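Local coordinates for protein nucleoporin NUP159 (Saccharomyces cerevisiae, PDB 1XIP) that serves in the nuclear pore complex as a nucleoporin whose N-terminal beta-propeller domain tethers the helicase Dbp5 to the pore for mRNA export, at residues 16-20 against 320-324; 47-52 against 63-68; 104-110 against 120-125; 173-177 against 221-227. All coordinates share one frame; numbering follows the deposited sequence.

Contact 1 of 4, residues 16-20 against 320-324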
loop_
_atom_site.group_PDB
_atom_site.type_symbol
_atom_site.label_atom_id
_atom_site.label_comp_id
_atom_site.label_asym_id
_atom_site.label_seq_id
_atom_site.Cartn_x
_atom_site.Cartn_y
_atom_site.Cartn_z
ATOM N N ASP A 16 6.820 -24.287 4.165
ATOM C CA ASP A 16 5.990 -24.351 2.961
ATOM C C ASP A 16 5.880 -22.998 2.255
ATOM O O ASP A 16 5.255 -22.892 1.210
ATOM C CB ASP A 16 4.590 -24.861 3.300
ATOM C CG ASP A 16 4.608 -26.147 4.090
ATOM O OD1 ASP A 16 3.730 -26.304 4.962
ATOM O OD2 ASP A 16 5.445 -27.063 3.903
ATOM N N PHE A 17 6.479 -21.971 2.847
ATOM C CA PHE A 17 6.406 -20.619 2.319
ATOM C C PHE A 17 7.788 -20.101 2.046
ATOM O O PHE A 17 8.707 -20.295 2.856
ATOM C CB PHE A 17 5.727 -19.680 3.313
ATOM C CG PHE A 17 4.238 -19.716 3.243
ATOM C CD1 PHE A 17 3.489 -20.328 4.263
ATOM C CD2 PHE A 17 3.565 -19.157 2.155
ATOM C CE1 PHE A 17 2.087 -20.374 4.194
ATOM C CE2 PHE A 17 2.171 -19.199 2.078
ATOM C CZ PHE A 17 1.432 -19.807 3.097
ATOM N N GLY A 18 7.932 -19.428 0.908
ATOM C CA GLY A 18 9.145 -18.695 0.614
ATOM C C GLY A 18 9.039 -17.788 -0.589
ATOM O O GLY A 18 8.152 -17.956 -1.441
ATOM N N PHE A 19 9.957 -16.826 -0.658
ATOM C CA PHE A 19 10.107 -15.976 -1.820
ATOM C C PHE A 19 11.271 -16.457 -2.678
ATOM O O PHE A 19 12.278 -16.934 -2.160
ATOM C CB PHE A 19 10.324 -14.539 -1.390
ATOM C CG PHE A 19 9.130 -13.917 -0.720
ATOM C CD1 PHE A 19 8.122 -13.304 -1.475
ATOM C CD2 PHE A 19 9.017 -13.921 0.666
ATOM C CE1 PHE A 19 7.018 -12.707 -0.849
ATOM C CE2 PHE A 19 7.937 -13.338 1.289
ATOM C CZ PHE A 19 6.930 -12.722 0.531
ATOM N N LYS A 20 11.102 -16.361 -3.993
ATOM C CA LYS A 20 12.172 -16.621 -4.946
ATOM C C LYS A 20 12.494 -15.311 -5.649
ATOM O O LYS A 20 11.637 -14.746 -6.333
ATOM C CB LYS A 20 11.748 -17.680 -5.963
ATOM C CG LYS A 20 12.869 -18.624 -6.362
ATOM C CD LYS A 20 13.622 -18.137 -7.617
ATOM C CE LYS A 20 15.059 -18.698 -7.667
ATOM N NZ LYS A 20 15.243 -19.800 -8.683
ATOM N N SER A 320 17.351 -17.071 2.588
ATOM C CA SER A 320 17.278 -16.775 1.152
ATOM C C SER A 320 15.825 -16.646 0.649
ATOM O O SER A 320 15.581 -16.160 -0.462
ATOM C CB SER A 320 18.032 -17.836 0.345
ATOM O OG SER A 320 17.728 -19.143 0.801
ATOM N N GLU A 321 14.873 -17.072 1.485
ATOM C CA GLU A 321 13.452 -17.130 1.128
ATOM C C GLU A 321 12.646 -15.926 1.627
ATOM O O GLU A 321 11.413 -15.921 1.533
ATOM C CB GLU A 321 12.830 -18.416 1.672
ATOM C CG GLU A 321 12.592 -19.473 0.618
ATOM C CD GLU A 321 13.734 -20.461 0.522
ATOM O OE1 GLU A 321 13.878 -21.295 1.447
ATOM O OE2 GLU A 321 14.484 -20.402 -0.480
ATOM N N ARG A 322 13.344 -14.922 2.165
ATOM C CA ARG A 322 12.703 -13.682 2.619
ATOM C C ARG A 322 12.788 -12.612 1.542
ATOM O O ARG A 322 13.837 -12.423 0.928
ATOM C CB ARG A 322 13.329 -13.153 3.916
ATOM C CG ARG A 322 14.049 -14.187 4.767
ATOM C CD ARG A 322 13.814 -14.047 6.264
ATOM N NE ARG A 322 13.655 -15.356 6.900
ATOM C CZ ARG A 322 13.947 -15.622 8.177
ATOM N NH1 ARG A 322 14.423 -14.669 8.977
ATOM N NH2 ARG A 322 13.758 -16.849 8.655
ATOM N N ALA A 323 11.674 -11.927 1.308
ATOM C CA ALA A 323 11.647 -10.768 0.421
ATOM C C ALA A 323 12.028 -9.521 1.196
ATOM O O ALA A 323 11.426 -9.191 2.228
ATOM C CB ALA A 323 10.286 -10.601 -0.223
ATOM N N VAL A 324 13.050 -8.851 0.693
ATOM C CA VAL A 324 13.625 -7.676 1.325
ATOM C C VAL A 324 13.973 -6.726 0.198
ATOM O O VAL A 324 14.317 -7.163 -0.906
ATOM C CB VAL A 324 14.901 -8.040 2.184
ATOM C CG1 VAL A 324 16.068 -8.556 1.304
ATOM C CG2 VAL A 324 15.337 -6.871 3.037
#

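Contact 2 of 4, residues 47-52 against 63-68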
loop_
_atom_site.group_PDB
_atom_site.type_symbol
_atom_site.label_atom_id
_atom_site.label_comp_id
_atom_site.label_asym_id
_atom_site.label_seq_id
_atom_site.Cartn_x
_atom_site.Cartn_y
_atom_site.Cartn_z
ATOM N N ASN A 47 -3.575 -7.541 -15.302
ATOM C CA ASN A 47 -3.350 -8.862 -15.850
ATOM C C ASN A 47 -4.193 -9.166 -17.093
ATOM O O ASN A 47 -3.810 -10.018 -17.906
ATOM C CB ASN A 47 -3.595 -9.915 -14.770
ATOM C CG ASN A 47 -2.495 -9.941 -13.733
ATOM O OD1 ASN A 47 -1.383 -10.376 -14.007
ATOM N ND2 ASN A 47 -2.797 -9.468 -12.539
ATOM N N SER A 48 -5.337 -8.480 -17.234
ATOM C CA SER A 48 -6.235 -8.704 -18.371
ATOM C C SER A 48 -5.705 -8.021 -19.602
ATOM O O SER A 48 -5.797 -8.552 -20.705
ATOM C CB SER A 48 -7.642 -8.170 -18.078
ATOM O OG SER A 48 -7.639 -6.750 -18.013
ATOM N N LYS A 49 -5.182 -6.818 -19.426
ATOM C CA LYS A 49 -4.620 -6.071 -20.542
ATOM C C LYS A 49 -3.152 -6.425 -20.782
ATOM O O LYS A 49 -2.598 -6.096 -21.828
ATOM C CB LYS A 49 -4.758 -4.578 -20.280
ATOM C CG LYS A 49 -6.072 -4.035 -20.653
ATOM C CD LYS A 49 -6.218 -2.619 -20.161
ATOM C CE LYS A 49 -7.661 -2.193 -20.210
ATOM N NZ LYS A 49 -8.249 -2.473 -18.874
ATOM N N SER A 50 -2.532 -7.084 -19.805
ATOM C CA SER A 50 -1.087 -7.320 -19.791
ATOM C C SER A 50 -0.286 -6.002 -19.858
ATOM O O SER A 50 0.564 -5.828 -20.734
ATOM C CB SER A 50 -0.675 -8.274 -20.918
ATOM O OG SER A 50 0.395 -9.112 -20.502
ATOM N N LEU A 51 -0.569 -5.074 -18.945
ATOM C CA LEU A 51 0.103 -3.777 -18.926
ATOM C C LEU A 51 0.512 -3.403 -17.508
ATOM O O LEU A 51 0.031 -4.003 -16.558
ATOM C CB LEU A 51 -0.813 -2.676 -19.504
ATOM C CG LEU A 51 -1.329 -2.735 -20.936
ATOM C CD1 LEU A 51 -2.200 -1.568 -21.182
ATOM C CD2 LEU A 51 -0.214 -2.766 -21.992
ATOM N N PHE A 52 1.406 -2.415 -17.381
ATOM C CA PHE A 52 1.726 -1.771 -16.095
ATOM C C PHE A 52 1.813 -0.262 -16.260
ATOM O O PHE A 52 2.184 0.234 -17.339
ATOM C CB PHE A 52 3.046 -2.283 -15.516
ATOM C CG PHE A 52 4.269 -1.831 -16.290
ATOM C CD1 PHE A 52 5.012 -0.707 -15.870
ATOM C CD2 PHE A 52 4.664 -2.503 -17.436
ATOM C CE1 PHE A 52 6.116 -0.268 -16.595
ATOM C CE2 PHE A 52 5.765 -2.079 -18.153
ATOM C CZ PHE A 52 6.498 -0.951 -17.729
ATOM N N GLY A 63 3.413 0.690 -19.877
ATOM C CA GLY A 63 4.219 -0.247 -20.701
ATOM C C GLY A 63 3.693 -1.694 -20.760
ATOM O O GLY A 63 2.799 -2.067 -20.016
ATOM N N GLU A 64 4.246 -2.501 -21.657
ATOM C CA GLU A 64 3.860 -3.907 -21.780
ATOM C C GLU A 64 4.399 -4.754 -20.611
ATOM O O GLU A 64 5.583 -4.670 -20.262
ATOM C CB GLU A 64 4.381 -4.471 -23.095
ATOM C CG GLU A 64 3.335 -4.584 -24.203
ATOM C CD GLU A 64 2.216 -5.603 -23.896
ATOM O OE1 GLU A 64 2.440 -6.585 -23.093
ATOM O OE2 GLU A 64 1.100 -5.422 -24.464
ATOM N N LEU A 65 3.536 -5.571 -20.010
ATOM C CA LEU A 65 3.909 -6.384 -18.856
ATOM C C LEU A 65 4.918 -7.490 -19.184
ATOM O O LEU A 65 5.893 -7.680 -18.449
ATOM C CB LEU A 65 2.667 -7.000 -18.228
ATOM C CG LEU A 65 2.460 -7.169 -16.717
ATOM C CD1 LEU A 65 1.579 -8.395 -16.482
ATOM C CD2 LEU A 65 3.737 -7.253 -15.907
ATOM N N GLN A 66 4.691 -8.234 -20.264
ATOM C CA GLN A 66 5.635 -9.288 -20.666
ATOM C C GLN A 66 7.035 -8.709 -20.856
ATOM O O GLN A 66 8.020 -9.363 -20.556
ATOM C CB GLN A 66 5.183 -9.994 -21.944
ATOM C CG GLN A 66 5.975 -11.251 -22.309
ATOM C CD GLN A 66 5.900 -12.342 -21.240
ATOM O OE1 GLN A 66 6.925 -12.743 -20.677
ATOM N NE2 GLN A 66 4.688 -12.819 -20.960
ATOM N N LEU A 67 7.095 -7.469 -21.341
ATOM C CA LEU A 67 8.349 -6.771 -21.559
ATOM C C LEU A 67 9.049 -6.500 -20.243
ATOM O O LEU A 67 10.231 -6.795 -20.091
ATOM C CB LEU A 67 8.114 -5.462 -22.302
ATOM C CG LEU A 67 8.889 -5.172 -23.590
ATOM C CD1 LEU A 67 10.321 -5.670 -23.482
ATOM C CD2 LEU A 67 8.196 -5.795 -24.800
ATOM N N LEU A 68 8.320 -5.965 -19.281
ATOM C CA LEU A 68 8.901 -5.657 -17.989
ATOM C C LEU A 68 9.400 -6.921 -17.298
ATOM O O LEU A 68 10.505 -6.953 -16.762
ATOM C CB LEU A 68 7.883 -4.928 -17.127
ATOM C CG LEU A 68 8.280 -4.564 -15.707
ATOM C CD1 LEU A 68 9.441 -3.593 -15.715
ATOM C CD2 LEU A 68 7.052 -3.998 -14.952
HETATM O O HOH W 1 -1.083 -6.625 -24.221
#

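Contact 3 of 4, residues 104-110 against 120-125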
loop_
_atom_site.group_PDB
_atom_site.type_symbol
_atom_site.label_atom_id
_atom_site.label_comp_id
_atom_site.label_asym_id
_atom_site.label_seq_id
_atom_site.Cartn_x
_atom_site.Cartn_y
_atom_site.Cartn_z
ATOM N N THR A 104 -1.688 13.326 -8.619
ATOM C CA THR A 104 -0.729 14.011 -7.754
ATOM C C THR A 104 -1.439 14.378 -6.448
ATOM O O THR A 104 -2.574 13.958 -6.200
ATOM C CB THR A 104 -0.167 15.313 -8.421
ATOM O OG1 THR A 104 -1.219 16.285 -8.554
ATOM C CG2 THR A 104 0.319 15.071 -9.856
ATOM N N ARG A 105 -0.783 15.190 -5.634
ATOM C CA ARG A 105 -1.390 15.689 -4.418
ATOM C C ARG A 105 -2.527 16.677 -4.725
ATOM O O ARG A 105 -3.479 16.813 -3.931
ATOM C CB ARG A 105 -0.324 16.334 -3.528
ATOM C CG ARG A 105 0.262 15.379 -2.483
ATOM C CD ARG A 105 1.727 15.616 -2.140
ATOM N NE ARG A 105 1.962 16.662 -1.122
ATOM C CZ ARG A 105 1.301 16.793 0.056
ATOM N NH1 ARG A 105 0.305 15.964 0.395
ATOM N NH2 ARG A 105 1.630 17.771 0.892
ATOM N N ASN A 106 -2.446 17.337 -5.884
ATOM C CA ASN A 106 -3.323 18.472 -6.177
ATOM C C ASN A 106 -4.385 18.261 -7.247
ATOM O O ASN A 106 -5.362 19.032 -7.306
ATOM C CB ASN A 106 -2.488 19.705 -6.493
ATOM C CG ASN A 106 -1.516 20.025 -5.386
ATOM O OD1 ASN A 106 -1.901 20.539 -4.338
ATOM N ND2 ASN A 106 -0.240 19.666 -5.587
ATOM N N ALA A 107 -4.211 17.219 -8.063
ATOM C CA ALA A 107 -5.130 16.924 -9.159
ATOM C C ALA A 107 -5.121 15.457 -9.585
ATOM O O ALA A 107 -4.147 14.750 -9.370
ATOM C CB ALA A 107 -4.828 17.835 -10.363
ATOM N N LEU A 108 -6.220 15.024 -10.199
ATOM C CA LEU A 108 -6.401 13.669 -10.719
ATOM C C LEU A 108 -6.424 13.718 -12.244
ATOM O O LEU A 108 -7.020 14.637 -12.822
ATOM C CB LEU A 108 -7.741 13.133 -10.225
ATOM C CG LEU A 108 -8.068 11.645 -10.021
ATOM C CD1 LEU A 108 -9.483 11.346 -10.546
ATOM C CD2 LEU A 108 -7.062 10.679 -10.619
ATOM N N TYR A 109 -5.803 12.737 -12.902
ATOM C CA TYR A 109 -5.695 12.735 -14.371
ATOM C C TYR A 109 -6.078 11.403 -14.950
ATOM O O TYR A 109 -5.917 10.369 -14.297
ATOM C CB TYR A 109 -4.268 13.070 -14.836
ATOM C CG TYR A 109 -3.762 14.377 -14.325
ATOM C CD1 TYR A 109 -4.179 15.580 -14.900
ATOM C CD2 TYR A 109 -2.876 14.427 -13.244
ATOM C CE1 TYR A 109 -3.732 16.799 -14.418
ATOM C CE2 TYR A 109 -2.414 15.647 -12.757
ATOM C CZ TYR A 109 -2.852 16.825 -13.351
ATOM O OH TYR A 109 -2.412 18.028 -12.882
ATOM N N SER A 110 -6.548 11.437 -16.196
ATOM C CA SER A 110 -6.959 10.249 -16.938
ATOM C C SER A 110 -6.196 10.108 -18.245
ATOM O O SER A 110 -6.127 11.060 -19.033
ATOM C CB SER A 110 -8.429 10.362 -17.286
ATOM O OG SER A 110 -9.137 9.256 -16.784
ATOM N N ARG A 120 -6.215 13.791 -19.864
ATOM C CA ARG A 120 -7.172 14.762 -19.356
ATOM C C ARG A 120 -7.029 15.005 -17.867
ATOM O O ARG A 120 -6.617 14.127 -17.123
ATOM C CB ARG A 120 -8.590 14.295 -19.656
ATOM C CG ARG A 120 -9.052 14.618 -21.074
ATOM C CD ARG A 120 -10.482 14.171 -21.386
ATOM N NE ARG A 120 -11.166 15.095 -22.299
ATOM C CZ ARG A 120 -12.256 15.810 -21.989
ATOM N NH1 ARG A 120 -12.804 15.730 -20.777
ATOM N NH2 ARG A 120 -12.798 16.616 -22.896
ATOM N N THR A 121 -7.361 16.220 -17.448
ATOM C CA THR A 121 -7.545 16.528 -16.038
ATOM C C THR A 121 -8.931 16.023 -15.681
ATOM O O THR A 121 -9.889 16.330 -16.381
ATOM C CB THR A 121 -7.447 18.063 -15.796
ATOM O OG1 THR A 121 -6.103 18.506 -16.043
ATOM C CG2 THR A 121 -7.663 18.402 -14.315
ATOM N N VAL A 122 -9.038 15.219 -14.628
ATOM C CA VAL A 122 -10.354 14.802 -14.169
ATOM C C VAL A 122 -10.883 15.831 -13.199
ATOM O O VAL A 122 -12.004 16.319 -13.348
ATOM C CB VAL A 122 -10.354 13.416 -13.520
ATOM C CG1 VAL A 122 -11.777 13.012 -13.114
ATOM C CG2 VAL A 122 -9.748 12.385 -14.465
ATOM N N THR A 123 -10.072 16.174 -12.208
ATOM C CA THR A 123 -10.456 17.188 -11.249
ATOM C C THR A 123 -9.264 17.724 -10.458
ATOM O O THR A 123 -8.163 17.162 -10.511
ATOM C CB THR A 123 -11.597 16.660 -10.309
ATOM O OG1 THR A 123 -12.232 17.768 -9.665
ATOM C CG2 THR A 123 -11.043 15.825 -9.147
ATOM N N SER A 124 -9.497 18.835 -9.766
ATOM C CA SER A 124 -8.576 19.376 -8.783
ATOM C C SER A 124 -9.188 19.210 -7.395
ATOM O O SER A 124 -10.409 19.060 -7.251
ATOM C CB SER A 124 -8.303 20.847 -9.063
ATOM O OG SER A 124 -7.336 20.984 -10.082
ATOM N N PHE A 125 -8.332 19.215 -6.382
ATOM C CA PHE A 125 -8.763 19.025 -5.012
ATOM C C PHE A 125 -8.657 20.365 -4.303
ATOM O O PHE A 125 -7.673 21.083 -4.477
ATOM C CB PHE A 125 -7.864 17.996 -4.310
ATOM C CG PHE A 125 -7.714 16.667 -5.056
ATOM C CD1 PHE A 125 -8.812 15.829 -5.268
ATOM C CD2 PHE A 125 -6.462 16.246 -5.500
ATOM C CE1 PHE A 125 -8.666 14.609 -5.933
ATOM C CE2 PHE A 125 -6.302 15.027 -6.163
ATOM C CZ PHE A 125 -7.408 14.204 -6.382
#

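Contact 4 of 4, residues 173-177 against 221-227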
loop_
_atom_site.group_PDB
_atom_site.type_symbol
_atom_site.label_atom_id
_atom_site.label_comp_id
_atom_site.label_asym_id
_atom_site.label_seq_id
_atom_site.Cartn_x
_atom_site.Cartn_y
_atom_site.Cartn_z
ATOM N N SER A 173 -16.332 -4.528 -0.141
ATOM C CA SER A 173 -17.515 -4.593 0.726
ATOM C C SER A 173 -17.365 -3.953 2.104
ATOM O O SER A 173 -18.340 -3.841 2.838
ATOM C CB SER A 173 -17.982 -6.038 0.867
ATOM O OG SER A 173 -16.935 -6.851 1.351
ATOM N N GLN A 174 -16.152 -3.512 2.441
ATOM C CA GLN A 174 -15.884 -2.908 3.750
ATOM C C GLN A 174 -15.082 -1.607 3.645
ATOM O O GLN A 174 -14.301 -1.433 2.715
ATOM C CB GLN A 174 -15.133 -3.907 4.611
ATOM C CG GLN A 174 -15.202 -3.665 6.096
ATOM C CD GLN A 174 -14.375 -4.688 6.860
ATOM O OE1 GLN A 174 -13.813 -5.618 6.254
ATOM N NE2 GLN A 174 -14.302 -4.536 8.189
ATOM N N LEU A 175 -15.294 -0.701 4.600
ATOM C CA LEU A 175 -14.490 0.523 4.744
ATOM C C LEU A 175 -14.113 0.720 6.204
ATOM O O LEU A 175 -14.986 0.860 7.071
ATOM C CB LEU A 175 -15.249 1.761 4.222
ATOM C CG LEU A 175 -14.698 3.218 4.262
ATOM C CD1 LEU A 175 -13.260 3.371 4.688
ATOM C CD2 LEU A 175 -14.872 3.892 2.910
ATOM N N ALA A 176 -12.811 0.715 6.471
ATOM C CA ALA A 176 -12.290 0.945 7.817
ATOM C C ALA A 176 -11.654 2.337 7.957
ATOM O O ALA A 176 -11.059 2.868 7.026
ATOM C CB ALA A 176 -11.295 -0.131 8.181
ATOM N N VAL A 177 -11.767 2.906 9.143
ATOM C CA VAL A 177 -11.307 4.261 9.399
ATOM C C VAL A 177 -10.554 4.289 10.743
ATOM O O VAL A 177 -11.011 3.697 11.732
ATOM C CB VAL A 177 -12.528 5.225 9.395
ATOM C CG1 VAL A 177 -12.247 6.495 10.140
ATOM C CG2 VAL A 177 -12.974 5.518 7.959
ATOM N N ILE A 221 -7.362 -3.513 6.365
ATOM C CA ILE A 221 -8.310 -4.605 6.472
ATOM C C ILE A 221 -7.629 -5.875 5.995
ATOM O O ILE A 221 -7.205 -5.957 4.832
ATOM C CB ILE A 221 -9.523 -4.326 5.590
ATOM C CG1 ILE A 221 -10.219 -3.038 6.028
ATOM C CG2 ILE A 221 -10.457 -5.502 5.607
ATOM C CD1 ILE A 221 -11.333 -2.574 5.107
ATOM N N LEU A 222 -7.506 -6.860 6.880
ATOM C CA LEU A 222 -6.911 -8.142 6.491
ATOM C C LEU A 222 -8.008 -9.146 6.174
ATOM O O LEU A 222 -7.820 -10.053 5.368
ATOM C CB LEU A 222 -5.985 -8.689 7.582
ATOM C CG LEU A 222 -4.792 -7.843 8.031
ATOM C CD1 LEU A 222 -4.195 -8.419 9.298
ATOM C CD2 LEU A 222 -3.732 -7.726 6.954
ATOM N N SER A 223 -9.146 -8.971 6.835
ATOM C CA SER A 223 -10.353 -9.774 6.627
ATOM C C SER A 223 -11.494 -8.930 7.171
ATOM O O SER A 223 -11.240 -7.927 7.834
ATOM C CB SER A 223 -10.260 -11.110 7.377
ATOM O OG SER A 223 -10.742 -10.991 8.712
ATOM N N PRO A 224 -12.743 -9.301 6.908
ATOM C CA PRO A 224 -13.877 -8.534 7.451
ATOM C C PRO A 224 -13.813 -8.402 8.988
ATOM O O PRO A 224 -14.447 -7.497 9.533
ATOM C CB PRO A 224 -15.088 -9.353 7.022
ATOM C CG PRO A 224 -14.613 -10.118 5.825
ATOM C CD PRO A 224 -13.190 -10.448 6.095
ATOM N N GLN A 225 -13.027 -9.268 9.643
ATOM C CA GLN A 225 -12.894 -9.289 11.107
ATOM C C GLN A 225 -11.561 -8.758 11.693
ATOM O O GLN A 225 -11.533 -8.227 12.818
ATOM C CB GLN A 225 -13.163 -10.699 11.629
ATOM C CG GLN A 225 -14.615 -10.888 12.022
ATOM C CD GLN A 225 -15.028 -12.339 12.086
ATOM O OE1 GLN A 225 -14.968 -12.962 13.157
ATOM N NE2 GLN A 225 -15.472 -12.883 10.947
ATOM N N ASP A 226 -10.473 -8.916 10.935
ATOM C CA ASP A 226 -9.147 -8.461 11.358
ATOM C C ASP A 226 -8.757 -7.100 10.789
ATOM O O ASP A 226 -9.161 -6.729 9.685
ATOM C CB ASP A 226 -8.062 -9.461 10.954
ATOM C CG ASP A 226 -8.480 -10.910 11.142
ATOM O OD1 ASP A 226 -9.525 -11.182 11.800
ATOM O OD2 ASP A 226 -7.805 -11.850 10.645
ATOM N N PHE A 227 -7.949 -6.370 11.551
ATOM C CA PHE A 227 -7.273 -5.186 11.052
ATOM C C PHE A 227 -5.833 -5.179 11.552
ATOM O O PHE A 227 -5.492 -5.820 12.550
ATOM C CB PHE A 227 -7.980 -3.894 11.479
ATOM C CG PHE A 227 -9.476 -3.917 11.303
ATOM C CD1 PHE A 227 -10.053 -3.488 10.117
ATOM C CD2 PHE A 227 -10.312 -4.352 12.337
ATOM C CE1 PHE A 227 -11.439 -3.501 9.946
ATOM C CE2 PHE A 227 -11.704 -4.383 12.175
ATOM C CZ PHE A 227 -12.265 -3.955 10.974
#

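Contact 1 of 4, residues 16-20 against 320-324
At the outer strand 18-26 of the propeller blade that also holds strands 374-381, 365-370 and 337-343, Phe19 meets the loop residues Glu321 and Ala323. The backbone supplies the polar link: Phe19 N donates to Glu321 O at 2.8 Å, a fairly straight bond (162° at the hydrogen) that reaches the oxygen from a direction tilted out of the carbonyl plane. A CA-H...O contact returns from the loop, Glu321 CA lying 3.5 Å from Phe19 O, so the two backbones touch twice at this one residue pair.

The Phe19 side chain leaves the strand toward the loop with CG anti to its own carbonyl carbon (chi1 -67°), and this lays one ring face under Ala323. The methyl CB of Ala323 sits 3.5 Å from the ring centroid and only 11° off the ring normal, a CH-pi contact centred over the face. At the ring's edge, Phe19 CD2 comes within 3.2 Å of Glu321 O, the same oxygen that takes the amide hydrogen.

Within the blade, the strand's other side is paired with 374-381: Gly18 and Lys20 bond through their backbones to Phe381 and Gly379, and Phe19 also touches Val378 and Leu380. The N-terminal strand 18-26 completes a blade otherwise built from late strands, and the loop lies along its outer edge here, where Phe19 N bonds to Glu321 O.

Glu321 CG passes Gly18 CA at 3.5 Å, where a beta carbon on the glycine would collide with it. Farther along the loop, Arg322 turns away from the strand to a salt bridge with Glu315 and a hydrogen bond to Pro316 O.

Contact 2 of 4, residues 47-52 against 63-68
Phe52 holds CG between its backbone N and carbonyl carbon (chi1 70°), which swings the ring across Gly63 toward the first helical turn, while Leu68 sends CG anti to its N (178°) and brings a methyl down to meet it. The setting is the hairpin of strands 51-56 and 59-64, the middle pair of a four-stranded antiparallel propeller blade, just where the second strand gives way to helix 65-73.

Leu68 CD2 lies 3.7 Å from the centroid of the Phe52 ring, over the face and 10° off its normal, a CH-pi contact. The opposite face rests on the backbone of Gly63, whose N lies over the ring centre; a beta carbon on Gly63 would run into Phe52 CZ. With Phe52 cut back to an alanine, Leu68 CD2 would probably lose the ring face it lies on, opening a gap between strand and helix. At the ring's edge Phe52 CE2 comes to 3.3 Å from Glu64 O, the carbonyl that also receives the amide of Leu68.

Phe52 and Gly63 form an antiparallel hydrogen-bonded pair, Phe52 N to Gly63 O at 3.0 Å and Gly63 N to Phe52 O at 2.9 Å. One step on, Leu65 N donates to Ser50 O from above the carbonyl plane, at 3.1 Å and nearly straight. Ser50 and Leu51 together face Ser46 as a G1 beta bulge on the strand's other side. Glu64, at the helix N-cap position, folds its bent side chain back toward this turn, where a water donates to Lys49 O at 2.9 Å.

Contact 3 of 4, residues 104-110 against 120-125
Leu108 O takes two amides from the opposing strand: Val122 N at 2.8 Å and, more weakly, Thr123 N at 3.5 Å. This shared acceptor marks a classic beta bulge in the hairpin of strands 107-112 and 119-124, the last two strands of a four-stranded propeller blade. Leu108 N in turn donates to Thr123 O, and beyond the bulge Ser110 and Arg120 make a bonded pair in both directions.

The extra residue puts Val122 toward the partner strand. Its CB lies 3.7 Å from Leu108 CD1, the two side chains running side by side and pointing the same way, while Val122 CG2 packs on Ser110 CB. Around the bulge Tyr109 and Thr121 also run alongside each other, with Thr121 OG1 3.3 Å from Tyr109 CE1 at the ring's edge.

At the other end Phe125 N bonds to Asn106 O, and chi1 of -52° turns the ring back against the Thr104-Asn106 turn, CZ reaching Leu108 CB at 4.0 Å. Thr104 OG1 accepts from Asn106 N and Ala107 N, an ST turn and ST motif. Because Leu108 O serves both Val122 N and, weakly, Thr123 N, the hairpin keeps its bonding on both sides of the register shift.

Contact 4 of 4, residues 173-177 against 221-227
Gln174 reaches from strand 174-179 of one propeller blade to the turn at Pro224 in the neighbouring sheet, where strands 215-221 and 226-232 are joined. The polar part is slight. Gln174 NE2 gives Pro224 O a weak hydrogen bond, 3.3 Å long and bent to 129° at the hydrogen; its stronger partner is Ser186 OG, on the next strand of its own blade. The other amide atom, Gln174 OE1, lies 3.2 Å from Pro224 CA and 3.4 Å from Ile221 CG2.

The side chain's shape explains this reach: with chi1 at -159° and the chain extended beyond CG, the amide is carried straight out from the strand to the turn. Its plane stands 64° from that of the Phe227 ring, and NE2 approaches ring atom CZ of Phe227 at 3.5 Å. Shortened to an alanine, Gln174 would probably leave Pro224 O and Ser186 OG without the amide they share and open a gap beside Ile221 and Phe227.

Within the turn itself Ser223 OG accepts from the amides of Gln225 and Asp226, an ST turn and ST motif.

Apolar packing fills in behind the amide. Ile221 passes obliquely across the stem of Gln174, its CD1 near both CB and CG. Ala176, two residues along the strand, sets its CB against residues at both ends of the turn, 3.8 Å from Ile221 CG1 and 3.8 Å from Phe227 CE1.

In the fold
The four contacts lie in different parts of one Dbp5-binding beta-propeller, and none touches another. Contacts 2, 3 and 4 follow in series along the chain, while contact 1 spans them all, bringing residues 16-20 back to a loop some 300 residues later. Contacts 2 and 3 each sit within the hairpin of a single blade, their centres about 24 Å apart; contact 4 joins two neighbouring sheets; contact 1 lies where the N-terminal strand 18-26 joins three late strands, as in propellers closed by such a mixed blade. Contacts 1 and 3 are farthest apart, about 38 Å between centres, on opposite sides of the chain's centre. Together they sample bonding within blades and packing between them.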